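Local coordinates for type IV pilus biogenesis protein PilB (Streptococcus sanguinis, PDB 7B7P) that serves as a bimodular minor pilin of type IV pili with a direct role in adhesion, carrying a metal-binding von Willebrand factor A-like module, at residues 209-214 / 232-237; 161-166 / 272-277; 203-208 / 411-416; 154-159 / 419-424. One frame throughout, in Å; residues are numbered along the deposited sequence.

Contact 1 (209-214 / 232-237); sequences IGNISV and NLDNGT
An Asx turn at Asn232, set at the end of a short antiparallel strand, docks residues 232-237 against the start of strand 212-219 in the von Willebrand factor A-like domain. The strand pairing is brief: Ser213 and Asn232 form a non-hydrogen-bonded antiparallel pair whose CA atoms are 4.1 Å apart. Next to this pair, Leu233 N donates to Ile212 O in a nearly straight bond of 3.2 Å, with 175° at the hydrogen. Within the turn, Asn232 OD1 accepts from Asp234 N at 3.0 Å, with the donor above the plane of the amide carbonyl.

The Leu233 side chain carries the apolar part and divides its two methyls. Leu233 CD1 lies 4.1 Å from Ile212 CG2, the two side chains crossing obliquely, while CD2 meets Val214 CG2, those two side chains crossing at about a right angle. Its CG also lies 3.4 Å from Ile212 O. Ile203 and Leu206 of helix 191-209 also pack on this leucine.

Asp234 reaches back to the turn that follows the helix. Asn211 N gives its hydrogen to Asp234 OD2 at 3.0 Å, arriving 38° out of the carboxylate plane, and makes a longer, weak bond to OD1. Gly210 CA, in a residue with positive phi, lies beside the same carboxylate, 3.5 Å from Asp234 OD1. The N-H of Asn211, just after the helix, thus has a carboxylate as its acceptor, consistent with a charged Asp234.

Contact 2 (161-166 / 272-277); sequences NIAVSF and QPAQLK
Gln272 begins the contact by laying its CB against Ala163 CB at 4.1 Å, while its carbonyl oxygen turns to a residue of the same segment. Lys277 NZ donates to Gln272 O at 2.9 Å and also to Leu269 O, so two main-chain carbonyls accept from the ammonium group. Ala274 follows with a close methyl contact: its CB rests 3.4 Å from both Asn161 O and Ala163 N, and 3.8 Å from Ala163 CB, which places the methyl over the backbone where the strand starts.

Gln275 and Leu276 then share one acceptor. Both of their N-H groups address Asn161 O, each in a weak bond; that from Leu276 is nearly straight, at 171°, and that from Gln275 is bent to 133°. Parallel pairing starts here. Ala163 N donates to Leu276 O at 2.9 Å, nearly along the C=O axis, and Ile162 CA adds a C-H contact to the same oxygen. The Ile162 and Leu276 side chains lie side by side and point the same way, with Ile162 CG1 3.7 Å from Leu276 CB. Lys277 closes the segment through a C-H contact from its CA to Ala163 O at 3.4 Å.

The pairing joins two neighbouring parallel strands of the von Willebrand factor A-like sheet, and strand 212-219 flanks 162-169 on its other edge. Ile162 and Leu276 face helix 402-424, where both touch Leu420; from the other side of the sheet, Ala163 meets Leu269 of helix 258-270.

Contact 3 (203-208 / 411-416); sequences IKDLAE and DIKKQI
Lys413 carries its CG anti to the backbone N (chi1 -179°), and a bend at chi2 (-98°) turns CD toward Asp205, whose own CG is likewise anti to its backbone N. The two side chains cross at about a right angle. What meets the carboxylate is the lysine's aliphatic chain: Lys413 CD lies 3.3 Å from Asp205 OD2, and Lys413 CE is 3.4 Å from the main-chain Asp205 O. The ammonium group passes beyond, and Lys413 NZ remains 4.3 Å from Asp205 OD1 and equally far from Glu208 OE2. At these separations the opposite charges are near but not paired, so any attraction is probably diffuse and shared between two acids.

Beside these polar groups, Leu206 CD2 lies 4.1 Å from both Lys413 CG and Ile416 CD1. Leu206 runs counter to the lysine chain but crosses Ile416 at about a right angle.

The helix segments are close to parallel, with axes 9.8 Å apart at a crossing angle of -16°. Helices 191-209 and 402-424 thus lie next to each other on the von Willebrand factor A-like sheet, Leu206 resting on Phe166 and Ile212, and Ile416 on Ile162 of strand 162-169.

Contact 4 (154-159 / 419-424); sequences DPIQGQ and DLWFVS
Gln159 and Leu420 cross at about a right angle, the amide end of the glutamine lying against one leucine methyl. Leu420 CD2 is 3.3 Å from Gln159 NE2 and 3.8 Å from Gln159 CD. Gln159 holds CG between its backbone N and carbonyl carbon (chi1 74°); the chain then bends at chi2, and the amide ends beside Leu420 CD2. The NE2 group does not depend on the leucine for a polar partner, since it donates to Ile209 O at the end of helix 191-209.

A second pairing sets Ile156 against two residues of the helix. Its CG2 branch approaches the indole of Trp421 at CZ3, 4.3 Å away, and its CD1 extends to Ser424 OG at 4.2 Å. Both are van der Waals contacts, the first between apolar groups, and no hydrogen bond joins the two segments.

The loop 154-159 connects strand 148-152, in the six-stranded sheet, to strand 162-169 of the von Willebrand factor A-like module, while 419-424 belongs to the last helix of the chain. The contact therefore packs the connection between modules against that helix. The helix also meets the other module: the Trp421 ring meets that of Phe137 in strand 136-139, with planes at about 25°, and Ser424 O accepts from Trp52 NE1.

Ser424 is turned back onto its own helix. Its OG donates to Leu420 O at 2.8 Å from above the carbonyl plane, and Ser424 N reaches the same oxygen at 3.1 Å, so one carbonyl receives two donors from a single residue. Leu420 points toward the loop with CG anti to its backbone N (chi1 -173°), and it also touches Leu276.

Contacts 1 and 2 share one sheet: Ser213 N lies 2.7 Å from Ile162 O, a probable hydrogen bond, and their centres are about 11 Å apart. Contact 3 lies on the face of this sheet that carries Ile162, with Ile416 CG2 3.9 Å from Ile162 CD1. Contact 4 continues along helix 402-424, where Leu420 CD1 comes within 3.7 Å of the same Ile162 CD1, and Gln159 NE2 is 2.7 Å from Ile209 O at the edge of contact 1. None of the four lies at the magnesium site. The magnesium-binding residues Ser173 and Asp284 come after strands 162-169 and 276-283, whose beginnings are paired in contact 2.

Contact 1 (209-214 / 232-237)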
loop_
_atom_site.group_PDB
_atom_site.type_symbol
_atom_site.label_atom_id
_atom_site.label_comp_id
_atom_site.label_asym_id
_atom_site.label_seq_id
_atom_site.Cartn_x
_atom_site.Cartn_y
_atom_site.Cartn_z
ATOM N N ILE A 209 -6.437 2.084 11.617
ATOM C CA ILE A 209 -5.011 1.765 11.625
ATOM C C ILE A 209 -4.281 2.530 12.727
ATOM O O ILE A 209 -3.295 2.032 13.289
ATOM C CB ILE A 209 -4.393 2.051 10.241
ATOM C CG1 ILE A 209 -5.288 1.504 9.123
ATOM C CG2 ILE A 209 -3.008 1.448 10.140
ATOM C CD1 ILE A 209 -4.638 1.504 7.756
ATOM N N GLY A 210 -4.747 3.738 13.060
ATOM C CA GLY A 210 -4.045 4.607 13.992
ATOM C C GLY A 210 -2.739 5.176 13.460
ATOM O O GLY A 210 -2.095 4.566 12.600
ATOM N N ASN A 211 -2.340 6.349 13.961
ATOM C CA ASN A 211 -1.038 6.943 13.647
ATOM C C ASN A 211 -0.934 7.284 12.159
ATOM O O ASN A 211 0.057 6.988 11.482
ATOM C CB ASN A 211 0.102 6.021 14.086
ATOM C CG ASN A 211 1.006 6.668 15.101
ATOM O OD1 ASN A 211 0.728 7.774 15.584
ATOM N ND2 ASN A 211 2.103 5.992 15.429
ATOM N N ILE A 212 -1.971 7.944 11.659
ATOM C CA ILE A 212 -2.190 8.050 10.229
ATOM C C ILE A 212 -2.838 9.400 9.960
ATOM O O ILE A 212 -3.921 9.690 10.478
ATOM C CB ILE A 212 -3.055 6.885 9.709
ATOM C CG1 ILE A 212 -3.487 7.088 8.259
ATOM C CG2 ILE A 212 -4.238 6.617 10.636
ATOM C CD1 ILE A 212 -3.795 5.756 7.570
ATOM N N SER A 213 -2.152 10.242 9.193
ATOM C CA SER A 213 -2.674 11.558 8.864
ATOM C C SER A 213 -2.916 11.688 7.365
ATOM O O SER A 213 -2.330 10.978 6.546
ATOM C CB SER A 213 -1.745 12.674 9.365
ATOM O OG SER A 213 -0.401 12.275 9.286
ATOM N N VAL A 214 -3.822 12.593 7.024
ATOM C CA VAL A 214 -4.318 12.739 5.669
ATOM C C VAL A 214 -4.436 14.227 5.352
ATOM O O VAL A 214 -4.596 15.061 6.248
ATOM C CB VAL A 214 -5.684 12.024 5.498
ATOM C CG1 VAL A 214 -5.648 10.609 6.081
ATOM C CG2 VAL A 214 -6.783 12.810 6.180
ATOM N N ASN A 232 -4.145 14.444 11.769
ATOM C CA ASN A 232 -4.041 13.133 12.395
ATOM C C ASN A 232 -5.440 12.670 12.785
ATOM O O ASN A 232 -6.175 13.395 13.466
ATOM C CB ASN A 232 -3.131 13.174 13.620
ATOM C CG ASN A 232 -2.741 11.786 14.103
ATOM O OD1 ASN A 232 -3.440 10.804 13.847
ATOM N ND2 ASN A 232 -1.625 11.701 14.813
ATOM N N LEU A 233 -5.820 11.475 12.332
ATOM C CA LEU A 233 -7.165 10.988 12.618
ATOM C C LEU A 233 -7.334 10.558 14.071
ATOM O O LEU A 233 -8.466 10.536 14.564
ATOM C CB LEU A 233 -7.519 9.831 11.683
ATOM C CG LEU A 233 -7.288 10.077 10.192
ATOM C CD1 LEU A 233 -7.495 8.791 9.422
ATOM C CD2 LEU A 233 -8.191 11.177 9.670
ATOM N N ASP A 234 -6.240 10.225 14.767
ATOM C CA ASP A 234 -6.327 9.897 16.187
ATOM C C ASP A 234 -6.743 11.093 17.030
ATOM O O ASP A 234 -7.133 10.914 18.190
ATOM C CB ASP A 234 -4.996 9.349 16.694
ATOM C CG ASP A 234 -4.624 8.028 16.044
ATOM O OD1 ASP A 234 -5.388 7.559 15.171
ATOM O OD2 ASP A 234 -3.574 7.453 16.412
ATOM N N ASN A 235 -6.663 12.304 16.481
ATOM C CA ASN A 235 -7.174 13.501 17.127
ATOM C C ASN A 235 -8.519 13.922 16.566
ATOM O O ASN A 235 -9.001 15.008 16.898
ATOM C CB ASN A 235 -6.187 14.668 16.991
ATOM C CG ASN A 235 -4.758 14.296 17.374
ATOM O OD1 ASN A 235 -4.500 13.237 17.960
ATOM N ND2 ASN A 235 -3.819 15.182 17.054
ATOM N N GLY A 236 -9.122 13.112 15.704
ATOM C CA GLY A 236 -10.416 13.485 15.176
ATOM C C GLY A 236 -10.620 13.306 13.686
ATOM O O GLY A 236 -10.047 14.034 12.864
ATOM N N THR A 237 -11.451 12.318 13.343
ATOM C CA THR A 237 -12.041 12.190 12.015
ATOM C C THR A 237 -12.791 13.448 11.601
ATOM O O THR A 237 -13.059 13.639 10.409
ATOM C CB THR A 237 -13.011 11.005 11.991
ATOM O OG1 THR A 237 -14.245 11.396 12.609
ATOM C CG2 THR A 237 -12.434 9.831 12.765
#

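Contact 2 (161-166 / 272-277)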
loop_
_atom_site.group_PDB
_atom_site.type_symbol
_atom_site.label_atom_id
_atom_site.label_comp_id
_atom_site.label_asym_id
_atom_site.label_seq_id
_atom_site.Cartn_x
_atom_site.Cartn_y
_atom_site.Cartn_z
ATOM N N ASN A 161 4.495 6.320 11.697
ATOM C CA ASN A 161 3.498 7.272 11.237
ATOM C C ASN A 161 3.262 7.086 9.744
ATOM O O ASN A 161 4.152 6.663 8.999
ATOM C CB ASN A 161 3.929 8.706 11.543
ATOM C CG ASN A 161 4.396 8.869 12.974
ATOM O OD1 ASN A 161 3.598 8.770 13.906
ATOM N ND2 ASN A 161 5.695 9.105 13.160
ATOM N N ILE A 162 2.038 7.385 9.318
ATOM C CA ILE A 162 1.620 7.192 7.937
ATOM C C ILE A 162 0.932 8.461 7.455
ATOM O O ILE A 162 0.016 8.967 8.114
ATOM C CB ILE A 162 0.670 5.987 7.795
ATOM C CG1 ILE A 162 1.413 4.675 8.063
ATOM C CG2 ILE A 162 0.011 5.995 6.431
ATOM C CD1 ILE A 162 0.478 3.463 8.219
ATOM N N ALA A 163 1.354 8.961 6.300
ATOM C CA ALA A 163 0.697 10.088 5.665
ATOM C C ALA A 163 0.069 9.635 4.356
ATOM O O ALA A 163 0.663 8.852 3.612
ATOM C CB ALA A 163 1.675 11.229 5.412
ATOM N N VAL A 164 -1.140 10.117 4.095
ATOM C CA VAL A 164 -1.885 9.766 2.900
ATOM C C VAL A 164 -2.375 11.059 2.284
ATOM O O VAL A 164 -3.098 11.822 2.928
ATOM C CB VAL A 164 -3.072 8.834 3.198
ATOM C CG1 VAL A 164 -3.813 8.515 1.907
ATOM C CG2 VAL A 164 -2.603 7.553 3.889
ATOM N N SER A 165 -1.973 11.325 1.054
ATOM C CA SER A 165 -2.490 12.484 0.343
ATOM C C SER A 165 -3.543 12.014 -0.644
ATOM O O SER A 165 -3.246 11.209 -1.538
ATOM C CB SER A 165 -1.386 13.264 -0.375
ATOM O OG SER A 165 -1.959 14.443 -0.923
ATOM N N PHE A 166 -4.766 12.503 -0.461
ATOM C CA PHE A 166 -5.857 12.272 -1.387
ATOM C C PHE A 166 -5.847 13.351 -2.447
ATOM O O PHE A 166 -5.833 14.540 -2.117
ATOM C CB PHE A 166 -7.202 12.286 -0.659
ATOM C CG PHE A 166 -7.452 11.046 0.139
ATOM C CD1 PHE A 166 -7.877 9.879 -0.483
ATOM C CD2 PHE A 166 -7.236 11.039 1.504
ATOM C CE1 PHE A 166 -8.090 8.715 0.258
ATOM C CE2 PHE A 166 -7.456 9.892 2.249
ATOM C CZ PHE A 166 -7.876 8.729 1.628
ATOM N N GLN A 272 5.921 15.986 5.311
ATOM C CA GLN A 272 5.392 15.250 6.450
ATOM C C GLN A 272 6.428 14.270 6.965
ATOM O O GLN A 272 7.198 13.708 6.173
ATOM C CB GLN A 272 4.121 14.491 6.074
ATOM C CG GLN A 272 2.937 15.406 5.875
ATOM C CD GLN A 272 2.564 16.137 7.153
ATOM O OE1 GLN A 272 2.366 15.517 8.187
ATOM N NE2 GLN A 272 2.473 17.460 7.084
ATOM N N PRO A 273 6.489 14.060 8.283
ATOM C CA PRO A 273 7.567 13.224 8.842
ATOM C C PRO A 273 7.349 11.728 8.678
ATOM O O PRO A 273 8.334 10.978 8.749
ATOM C CB PRO A 273 7.587 13.614 10.333
ATOM C CG PRO A 273 6.635 14.747 10.485
ATOM C CD PRO A 273 5.692 14.715 9.332
ATOM N N ALA A 274 6.105 11.287 8.456
ATOM C CA ALA A 274 5.723 9.881 8.342
ATOM C C ALA A 274 6.721 9.033 7.566
ATOM O O ALA A 274 7.347 9.504 6.615
ATOM C CB ALA A 274 4.349 9.764 7.678
ATOM N N GLN A 275 6.871 7.774 7.956
ATOM C CA GLN A 275 7.779 6.887 7.247
ATOM C C GLN A 275 7.091 6.097 6.134
ATOM O O GLN A 275 7.773 5.600 5.228
ATOM C CB GLN A 275 8.446 5.944 8.247
ATOM C CG GLN A 275 9.617 5.151 7.694
ATOM C CD GLN A 275 9.434 3.665 7.922
ATOM O OE1 GLN A 275 8.649 3.254 8.786
ATOM N NE2 GLN A 275 10.150 2.848 7.149
ATOM N N LEU A 276 5.767 5.981 6.166
ATOM C CA LEU A 276 4.998 5.423 5.061
ATOM C C LEU A 276 4.165 6.544 4.453
ATOM O O LEU A 276 3.364 7.167 5.157
ATOM C CB LEU A 276 4.102 4.274 5.531
ATOM C CG LEU A 276 4.840 3.018 5.999
ATOM C CD1 LEU A 276 3.871 1.922 6.439
ATOM C CD2 LEU A 276 5.744 2.522 4.905
ATOM N N LYS A 277 4.351 6.795 3.148
ATOM C CA LYS A 277 3.693 7.902 2.461
ATOM C C LYS A 277 2.946 7.408 1.231
ATOM O O LYS A 277 3.467 6.595 0.460
ATOM C CB LYS A 277 4.707 8.986 2.049
ATOM C CG LYS A 277 5.489 9.588 3.208
ATOM C CD LYS A 277 6.534 10.578 2.685
ATOM C CE LYS A 277 7.518 10.971 3.777
ATOM N NZ LYS A 277 7.851 12.394 3.714
#

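Contact 3 (203-208 / 411-416)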
loop_
_atom_site.group_PDB
_atom_site.type_symbol
_atom_site.label_atom_id
_atom_site.label_comp_id
_atom_site.label_asym_id
_atom_site.label_seq_id
_atom_site.Cartn_x
_atom_site.Cartn_y
_atom_site.Cartn_z
ATOM N N ILE A 203 -12.062 7.389 5.156
ATOM C CA ILE A 203 -11.367 8.048 6.263
ATOM C C ILE A 203 -11.607 7.297 7.576
ATOM O O ILE A 203 -10.666 6.996 8.323
ATOM C CB ILE A 203 -11.811 9.518 6.374
ATOM C CG1 ILE A 203 -11.203 10.366 5.252
ATOM C CG2 ILE A 203 -11.444 10.080 7.752
ATOM C CD1 ILE A 203 -9.698 10.298 5.160
ATOM N N LYS A 204 -12.873 6.998 7.888
ATOM C CA LYS A 204 -13.164 6.249 9.106
ATOM C C LYS A 204 -12.467 4.895 9.094
ATOM O O LYS A 204 -11.982 4.426 10.131
ATOM C CB LYS A 204 -14.670 6.082 9.277
ATOM C CG LYS A 204 -15.416 7.398 9.467
ATOM C CD LYS A 204 -16.879 7.279 9.023
ATOM C CE LYS A 204 -17.793 8.136 9.889
ATOM N NZ LYS A 204 -18.925 8.706 9.105
ATOM N N ASP A 205 -12.368 4.268 7.917
ATOM C CA ASP A 205 -11.648 3.004 7.826
ATOM C C ASP A 205 -10.149 3.191 8.061
ATOM O O ASP A 205 -9.521 2.372 8.743
ATOM C CB ASP A 205 -11.918 2.346 6.472
ATOM C CG ASP A 205 -11.710 0.845 6.505
ATOM O OD1 ASP A 205 -11.718 0.279 7.627
ATOM O OD2 ASP A 205 -11.541 0.229 5.424
ATOM N N LEU A 206 -9.555 4.258 7.504
ATOM C CA LEU A 206 -8.138 4.531 7.757
ATOM C C LEU A 206 -7.885 4.824 9.232
ATOM O O LEU A 206 -6.847 4.426 9.777
ATOM C CB LEU A 206 -7.652 5.706 6.910
ATOM C CG LEU A 206 -7.383 5.486 5.419
ATOM C CD1 LEU A 206 -6.893 6.783 4.820
ATOM C CD2 LEU A 206 -6.396 4.365 5.174
ATOM N N ALA A 207 -8.822 5.522 9.890
ATOM C CA ALA A 207 -8.674 5.853 11.307
ATOM C C ALA A 207 -8.282 4.637 12.142
ATOM O O ALA A 207 -7.416 4.730 13.021
ATOM C CB ALA A 207 -9.970 6.471 11.837
ATOM N N GLU A 208 -8.861 3.473 11.835
ATOM C CA GLU A 208 -8.647 2.279 12.653
ATOM C C GLU A 208 -7.180 1.869 12.705
ATOM O O GLU A 208 -6.712 1.350 13.725
ATOM C CB GLU A 208 -9.499 1.134 12.120
ATOM C CG GLU A 208 -10.981 1.324 12.336
ATOM C CD GLU A 208 -11.791 0.277 11.604
ATOM O OE1 GLU A 208 -13.024 0.468 11.466
ATOM O OE2 GLU A 208 -11.188 -0.732 11.159
ATOM N N ASP A 411 -9.880 -1.960 -0.083
ATOM C CA ASP A 411 -8.658 -2.666 -0.444
ATOM C C ASP A 411 -7.421 -1.801 -0.209
ATOM O O ASP A 411 -6.377 -2.310 0.216
ATOM C CB ASP A 411 -8.730 -3.124 -1.906
ATOM C CG ASP A 411 -9.767 -4.239 -2.128
ATOM O OD1 ASP A 411 -10.029 -5.022 -1.180
ATOM O OD2 ASP A 411 -10.319 -4.343 -3.249
ATOM N N ILE A 412 -7.514 -0.493 -0.477
ATOM C CA ILE A 412 -6.353 0.371 -0.274
ATOM C C ILE A 412 -6.036 0.480 1.212
ATOM O O ILE A 412 -4.869 0.389 1.617
ATOM C CB ILE A 412 -6.580 1.754 -0.925
ATOM C CG1 ILE A 412 -6.581 1.634 -2.450
ATOM C CG2 ILE A 412 -5.505 2.746 -0.494
ATOM C CD1 ILE A 412 -7.071 2.876 -3.161
ATOM N N LYS A 413 -7.068 0.634 2.048
ATOM C CA LYS A 413 -6.879 0.565 3.496
ATOM C C LYS A 413 -6.211 -0.745 3.901
ATOM O O LYS A 413 -5.195 -0.747 4.607
ATOM C CB LYS A 413 -8.221 0.722 4.210
ATOM C CG LYS A 413 -8.152 0.697 5.744
ATOM C CD LYS A 413 -8.480 -0.685 6.333
ATOM C CE LYS A 413 -8.410 -0.680 7.852
ATOM N NZ LYS A 413 -8.136 -2.042 8.385
ATOM N N LYS A 414 -6.764 -1.874 3.454
ATOM C CA LYS A 414 -6.187 -3.170 3.810
ATOM C C LYS A 414 -4.711 -3.251 3.423
ATOM O O LYS A 414 -3.899 -3.850 4.139
ATOM C CB LYS A 414 -6.971 -4.304 3.134
ATOM C CG LYS A 414 -8.322 -4.657 3.773
ATOM C CD LYS A 414 -9.001 -5.763 2.962
ATOM C CE LYS A 414 -10.157 -6.417 3.711
ATOM N NZ LYS A 414 -11.476 -5.743 3.499
ATOM N N GLN A 415 -4.343 -2.653 2.291
ATOM C CA GLN A 415 -2.966 -2.766 1.829
ATOM C C GLN A 415 -2.022 -1.843 2.594
ATOM O O GLN A 415 -0.842 -2.166 2.751
ATOM C CB GLN A 415 -2.903 -2.481 0.331
ATOM C CG GLN A 415 -1.506 -2.545 -0.246
ATOM C CD GLN A 415 -0.928 -3.951 -0.228
ATOM O OE1 GLN A 415 -1.374 -4.826 -0.983
ATOM N NE2 GLN A 415 0.080 -4.175 0.625
ATOM N N ILE A 416 -2.510 -0.695 3.069
ATOM C CA ILE A 416 -1.671 0.173 3.887
ATOM C C ILE A 416 -1.438 -0.470 5.244
ATOM O O ILE A 416 -0.304 -0.533 5.739
ATOM C CB ILE A 416 -2.301 1.568 4.029
ATOM C CG1 ILE A 416 -2.253 2.331 2.696
ATOM C CG2 ILE A 416 -1.609 2.369 5.155
ATOM C CD1 ILE A 416 -3.274 3.464 2.644
#

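Contact 4 (154-159 / 419-424)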
loop_
_atom_site.group_PDB
_atom_site.type_symbol
_atom_site.label_atom_id
_atom_site.label_comp_id
_atom_site.label_asym_id
_atom_site.label_seq_id
_atom_site.Cartn_x
_atom_site.Cartn_y
_atom_site.Cartn_z
ATOM N N ASP A 154 1.767 -9.819 22.250
ATOM C CA ASP A 154 1.128 -8.560 22.600
ATOM C C ASP A 154 1.388 -7.583 21.457
ATOM O O ASP A 154 2.408 -7.702 20.770
ATOM C CB ASP A 154 1.686 -8.004 23.922
ATOM C CG ASP A 154 3.204 -8.210 24.056
ATOM O OD1 ASP A 154 3.769 -9.092 23.363
ATOM O OD2 ASP A 154 3.832 -7.502 24.872
ATOM N N PRO A 155 0.489 -6.620 21.237
ATOM C CA PRO A 155 0.638 -5.743 20.064
ATOM C C PRO A 155 1.967 -5.005 20.079
ATOM O O PRO A 155 2.619 -4.865 21.115
ATOM C CB PRO A 155 -0.536 -4.766 20.194
ATOM C CG PRO A 155 -1.472 -5.402 21.162
ATOM C CD PRO A 155 -0.621 -6.188 22.098
ATOM N N ILE A 156 2.372 -4.541 18.898
ATOM C CA ILE A 156 3.560 -3.701 18.788
ATOM C C ILE A 156 3.144 -2.280 19.183
ATOM O O ILE A 156 2.218 -1.709 18.613
ATOM C CB ILE A 156 4.177 -3.778 17.375
ATOM C CG1 ILE A 156 3.413 -3.000 16.292
ATOM C CG2 ILE A 156 4.263 -5.217 16.917
ATOM C CD1 ILE A 156 3.780 -1.539 16.228
ATOM N N GLN A 157 3.779 -1.761 20.237
ATOM C CA GLN A 157 3.349 -0.511 20.871
ATOM C C GLN A 157 4.267 0.610 20.378
ATOM O O GLN A 157 5.458 0.657 20.699
ATOM C CB GLN A 157 3.320 -0.646 22.401
ATOM C CG GLN A 157 4.666 -0.717 23.183
ATOM C CD GLN A 157 5.472 -2.011 22.979
ATOM O OE1 GLN A 157 5.748 -2.423 21.849
ATOM N NE2 GLN A 157 5.862 -2.646 24.086
ATOM N N GLY A 158 3.706 1.504 19.571
ATOM C CA GLY A 158 4.498 2.530 18.921
ATOM C C GLY A 158 4.845 2.203 17.481
ATOM O O GLY A 158 6.019 1.997 17.149
ATOM N N GLN A 159 3.837 2.153 16.612
ATOM C CA GLN A 159 4.086 1.883 15.205
ATOM C C GLN A 159 4.591 3.150 14.506
ATOM O O GLN A 159 4.769 4.212 15.115
ATOM C CB GLN A 159 2.825 1.335 14.535
ATOM C CG GLN A 159 1.727 2.382 14.284
ATOM C CD GLN A 159 0.314 1.827 14.458
ATOM O OE1 GLN A 159 0.076 0.974 15.314
ATOM N NE2 GLN A 159 -0.627 2.318 13.649
ATOM N N ASP A 419 1.320 -2.958 4.681
ATOM C CA ASP A 419 2.642 -2.337 4.660
ATOM C C ASP A 419 3.094 -1.987 6.070
ATOM O O ASP A 419 4.251 -2.222 6.436
ATOM C CB ASP A 419 2.638 -1.079 3.792
ATOM C CG ASP A 419 2.329 -1.365 2.333
ATOM O OD1 ASP A 419 2.619 -2.488 1.848
ATOM O OD2 ASP A 419 1.797 -0.439 1.675
ATOM N N LEU A 420 2.185 -1.424 6.870
ATOM C CA LEU A 420 2.493 -1.071 8.251
ATOM C C LEU A 420 2.952 -2.289 9.047
ATOM O O LEU A 420 4.009 -2.264 9.690
ATOM C CB LEU A 420 1.263 -0.435 8.900
ATOM C CG LEU A 420 1.507 0.122 10.301
ATOM C CD1 LEU A 420 2.542 1.244 10.260
ATOM C CD2 LEU A 420 0.218 0.610 10.897
ATOM N N TRP A 421 2.159 -3.365 9.019
ATOM C CA TRP A 421 2.559 -4.608 9.671
ATOM C C TRP A 421 3.906 -5.093 9.160
ATOM O O TRP A 421 4.779 -5.479 9.945
ATOM C CB TRP A 421 1.481 -5.676 9.457
ATOM C CG TRP A 421 0.451 -5.597 10.507
ATOM C CD1 TRP A 421 -0.834 -5.127 10.386
ATOM C CD2 TRP A 421 0.626 -5.948 11.876
ATOM N NE1 TRP A 421 -1.473 -5.177 11.606
ATOM C CE2 TRP A 421 -0.595 -5.679 12.537
ATOM C CE3 TRP A 421 1.698 -6.475 12.615
ATOM C CZ2 TRP A 421 -0.769 -5.922 13.900
ATOM C CZ3 TRP A 421 1.523 -6.712 13.969
ATOM C CH2 TRP A 421 0.300 -6.437 14.597
ATOM N N PHE A 422 4.105 -5.046 7.847
ATOM C CA PHE A 422 5.300 -5.634 7.258
ATOM C C PHE A 422 6.559 -4.863 7.623
ATOM O O PHE A 422 7.648 -5.452 7.675
ATOM C CB PHE A 422 5.141 -5.690 5.747
ATOM C CG PHE A 422 5.617 -6.957 5.144
ATOM C CD1 PHE A 422 6.961 -7.150 4.891
ATOM C CD2 PHE A 422 4.714 -7.963 4.820
ATOM C CE1 PHE A 422 7.410 -8.337 4.324
ATOM C CE2 PHE A 422 5.149 -9.153 4.251
ATOM C CZ PHE A 422 6.499 -9.342 4.001
ATOM N N VAL A 423 6.442 -3.558 7.862
ATOM C CA VAL A 423 7.625 -2.746 8.128
ATOM C C VAL A 423 7.944 -2.695 9.622
ATOM O O VAL A 423 9.119 -2.614 10.001
ATOM C CB VAL A 423 7.457 -1.334 7.527
ATOM C CG1 VAL A 423 6.542 -0.446 8.406
ATOM C CG2 VAL A 423 8.824 -0.689 7.295
ATOM N N SER A 424 6.925 -2.771 10.482
ATOM C CA SER A 424 7.184 -2.999 11.894
ATOM C C SER A 424 7.772 -4.384 12.142
ATOM O O SER A 424 8.374 -4.619 13.196
ATOM C CB SER A 424 5.902 -2.810 12.703
ATOM O OG SER A 424 5.126 -1.724 12.212
#